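Local coordinates for OBG-type G domain-containing protein (Pyrococcus horikoshii, PDB 2E87) that probably works as a GTPase of the Obg type, pairing a helical bundle with a nucleotide-binding domain seen here holding GDP, its cellular role being unknown, at residues 98-103 and 137-142. Numbering follows the deposited sequence.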
ATOM      1  N   ILE A  98     -15.916   6.060  11.448  1.00 32.63           N
ATOM      2  CA  ILE A  98     -15.312   6.014  12.773  1.00 37.05           C
ATOM      3  C   ILE A  98     -15.267   7.431  13.364  1.00 37.66           C
ATOM      4  O   ILE A  98     -15.706   7.660  14.484  1.00 35.57           O
ATOM      5  CB  ILE A  98     -13.900   5.393  12.696  1.00 32.60           C
ATOM      6  CG1 ILE A  98     -14.020   3.901  12.375  1.00 35.47           C
ATOM      7  CG2 ILE A  98     -13.169   5.579  13.989  1.00 36.13           C
ATOM      8  CD1 ILE A  98     -12.701   3.133  12.431  1.00 39.40           C
ATOM      9  N   ASP A  99     -14.771   8.383  12.581  1.00 40.89           N
ATOM     10  CA  ASP A  99     -14.687   9.772  13.014  1.00 43.96           C
ATOM     11  C   ASP A  99     -16.073  10.290  13.390  1.00 43.99           C
ATOM     12  O   ASP A  99     -16.239  11.004  14.383  1.00 43.96           O
ATOM     13  CB  ASP A  99     -14.083  10.636  11.894  1.00 49.00           C
ATOM     14  CG  ASP A  99     -14.184  12.127  12.185  1.00 57.72           C
ATOM     15  OD1 ASP A  99     -15.238  12.729  11.874  1.00 62.64           O
ATOM     16  OD2 ASP A  99     -13.217  12.695  12.736  1.00 61.32           O
ATOM     17  N   TRP A 100     -17.066   9.928  12.589  1.00 39.52           N
ATOM     18  CA  TRP A 100     -18.424  10.344  12.855  1.00 37.85           C
ATOM     19  C   TRP A 100     -18.869   9.808  14.227  1.00 39.46           C
ATOM     20  O   TRP A 100     -19.422  10.546  15.034  1.00 41.64           O
ATOM     21  CB  TRP A 100     -19.354   9.820  11.752  1.00 41.09           C
ATOM     22  CG  TRP A 100     -20.813   9.979  12.082  1.00 47.19           C
ATOM     23  CD1 TRP A 100     -21.561  11.114  11.969  1.00 45.51           C
ATOM     24  CD2 TRP A 100     -21.672   8.990  12.671  1.00 43.06           C
ATOM     25  NE1 TRP A 100     -22.832  10.896  12.456  1.00 47.99           N
ATOM     26  CE2 TRP A 100     -22.924   9.602  12.897  1.00 41.49           C
ATOM     27  CE3 TRP A 100     -21.501   7.649  13.036  1.00 43.10           C
ATOM     28  CZ2 TRP A 100     -24.000   8.920  13.472  1.00 40.07           C
ATOM     29  CZ3 TRP A 100     -22.575   6.968  13.613  1.00 44.14           C
ATOM     30  CH2 TRP A 100     -23.807   7.609  13.825  1.00 44.92           C
ATOM     31  N   ALA A 101     -18.611   8.530  14.490  1.00 34.68           N
ATOM     32  CA  ALA A 101     -19.009   7.905  15.750  1.00 34.92           C
ATOM     33  C   ALA A 101     -18.346   8.585  16.952  1.00 35.89           C
ATOM     34  O   ALA A 101     -18.992   8.827  17.980  1.00 34.60           O
ATOM     35  CB  ALA A 101     -18.664   6.414  15.722  1.00 26.50           C
ATOM     36  N   ILE A 102     -17.061   8.906  16.813  1.00 35.45           N
ATOM     37  CA  ILE A 102     -16.317   9.566  17.877  1.00 37.71           C
ATOM     38  C   ILE A 102     -16.958  10.903  18.190  1.00 41.21           C
ATOM     39  O   ILE A 102     -17.117  11.281  19.351  1.00 41.85           O
ATOM     40  CB  ILE A 102     -14.856   9.813  17.463  1.00 36.54           C
ATOM     41  CG1 ILE A 102     -14.127   8.482  17.355  1.00 36.81           C
ATOM     42  CG2 ILE A 102     -14.174  10.718  18.466  1.00 34.93           C
ATOM     43  CD1 ILE A 102     -12.698   8.597  16.918  1.00 36.04           C
ATOM     44  N   ARG A 103     -17.348  11.607  17.137  1.00 44.57           N
ATOM     45  CA  ARG A 103     -17.954  12.926  17.278  1.00 45.35           C
ATOM     46  C   ARG A 103     -19.327  12.892  17.953  1.00 42.06           C
ATOM     47  O   ARG A 103     -19.577  13.654  18.877  1.00 44.55           O
ATOM     48  CB  ARG A 103     -18.042  13.597  15.898  1.00 52.66           C
ATOM     49  CG  ARG A 103     -17.635  15.065  15.854  1.00 61.24           C
ATOM     50  CD  ARG A 103     -16.695  15.375  14.673  1.00 63.86           C
ATOM     51  NE  ARG A 103     -17.110  14.743  13.419  1.00 65.23           N
ATOM     52  CZ  ARG A 103     -18.313  14.872  12.860  1.00 71.64           C
ATOM     53  NH1 ARG A 103     -19.248  15.617  13.440  1.00 68.80           N
ATOM     54  NH2 ARG A 103     -18.590  14.239  11.721  1.00 66.90           N
ATOM     55  N   ALA A 137     -24.441   2.256  22.289  1.00 31.32           N
ATOM     56  CA  ALA A 137     -24.489   0.941  21.666  1.00 36.75           C
ATOM     57  C   ALA A 137     -25.023   1.047  20.231  1.00 34.80           C
ATOM     58  O   ALA A 137     -24.530   0.392  19.316  1.00 38.44           O
ATOM     59  CB  ALA A 137     -25.368   0.014  22.481  1.00 34.86           C
ATOM     60  N   SER A 138     -26.029   1.886  20.042  1.00 39.14           N
ATOM     61  CA  SER A 138     -26.633   2.085  18.735  1.00 38.96           C
ATOM     62  C   SER A 138     -25.683   2.768  17.735  1.00 37.63           C
ATOM     63  O   SER A 138     -25.597   2.363  16.574  1.00 31.13           O
ATOM     64  CB  SER A 138     -27.918   2.900  18.890  1.00 39.48           C
ATOM     65  OG  SER A 138     -28.441   3.265  17.629  1.00 44.98           O
ATOM     66  N   VAL A 139     -24.987   3.812  18.176  1.00 34.52           N
ATOM     67  CA  VAL A 139     -24.046   4.497  17.297  1.00 30.53           C
ATOM     68  C   VAL A 139     -22.994   3.491  16.843  1.00 31.68           C
ATOM     69  O   VAL A 139     -22.666   3.424  15.663  1.00 35.44           O
ATOM     70  CB  VAL A 139     -23.365   5.701  18.014  1.00 33.29           C
ATOM     71  CG1 VAL A 139     -22.242   6.271  17.168  1.00 28.45           C
ATOM     72  CG2 VAL A 139     -24.385   6.789  18.281  1.00 30.70           C
ATOM     73  N   LEU A 140     -22.494   2.675  17.767  1.00 32.67           N
ATOM     74  CA  LEU A 140     -21.470   1.686  17.412  1.00 34.88           C
ATOM     75  C   LEU A 140     -22.010   0.609  16.483  1.00 40.14           C
ATOM     76  O   LEU A 140     -21.280   0.097  15.624  1.00 36.21           O
ATOM     77  CB  LEU A 140     -20.875   1.027  18.666  1.00 29.20           C
ATOM     78  CG  LEU A 140     -20.093   1.973  19.573  1.00 37.06           C
ATOM     79  CD1 LEU A 140     -19.566   1.229  20.812  1.00 35.09           C
ATOM     80  CD2 LEU A 140     -18.953   2.582  18.747  1.00 31.69           C
ATOM     81  N   ARG A 141     -23.278   0.240  16.660  1.00 40.65           N
ATOM     82  CA  ARG A 141     -23.845  -0.759  15.769  1.00 37.49           C
ATOM     83  C   ARG A 141     -24.062  -0.147  14.398  1.00 35.04           C
ATOM     84  O   ARG A 141     -24.018  -0.852  13.403  1.00 29.90           O
ATOM     85  CB  ARG A 141     -25.133  -1.358  16.339  1.00 37.07           C
ATOM     86  CG  ARG A 141     -24.823  -2.240  17.533  1.00 37.00           C
ATOM     87  CD  ARG A 141     -26.018  -2.973  18.079  1.00 43.98           C
ATOM     88  NE  ARG A 141     -25.676  -3.704  19.302  1.00 49.38           N
ATOM     89  CZ  ARG A 141     -26.170  -3.416  20.507  1.00 52.79           C
ATOM     90  NH1 ARG A 141     -27.031  -2.410  20.648  1.00 47.94           N
ATOM     91  NH2 ARG A 141     -25.814  -4.138  21.568  1.00 49.74           N
ATOM     92  N   ASP A 142     -24.243   1.166  14.336  1.00 32.09           N
ATOM     93  CA  ASP A 142     -24.408   1.809  13.038  1.00 37.74           C
ATOM     94  C   ASP A 142     -23.129   1.616  12.201  1.00 42.45           C
ATOM     95  O   ASP A 142     -23.198   1.510  10.976  1.00 44.32           O
ATOM     96  CB  ASP A 142     -24.652   3.317  13.176  1.00 42.69           C
ATOM     97  CG  ASP A 142     -26.015   3.656  13.755  1.00 42.49           C
ATOM     98  OD1 ASP A 142     -26.940   2.828  13.643  1.00 41.89           O
ATOM     99  OD2 ASP A 142     -26.161   4.773  14.304  1.00 45.77           O
TER
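A chi1 of 169° turns the Trp-100 indole away from its own backbone N and across to the neighbouring helix, although its CB does not itself point there; Val-139, its CG1 anti to the backbone N (chi1 171°), pushes that methyl forward to meet it. The six-membered part of the indole does the touching: CZ3 of Trp-100 lies 3.6 Å from CG1 of Val-139, the methyl approaching obliquely. The same methyl also rests on the CB of Ala-101, 3.9 Å from Val-139 CG1, so one valine branch fills the angle between the indole and the small alanine. The CA atoms of Ala-101 and Val-139, 6.3 Å apart, are the nearest CA pair of the two segments. One turn beyond Val-139, Asp-142 brings OD2 to the indole edge, near the ring plane and 3.7 Å from Trp-100 CH2, where the slightly positive rim of the ring probably suits a carboxylate oxygen. Cut back to an alanine, Trp-100 would probably leave one flank of Val-139 CG1 uncovered and Asp-142 OD2 without its aromatic edge. Ile-143, just after segment 137-142, touches both Trp-100 and Ala-101 and so extends the contact. Behind it, Ile-98 and Ile-102 pack on helix 38-67, and Leu-140 on helix 14-30. Segments 98-103 and 137-142 run antiparallel (172° between their N-to-C directions), their axes 9.9 Å apart at closest approach, an antiparallel pairing of two consecutive helices, 88-117 and 122-142, within the helical bundle of the NOG1 N-terminal region.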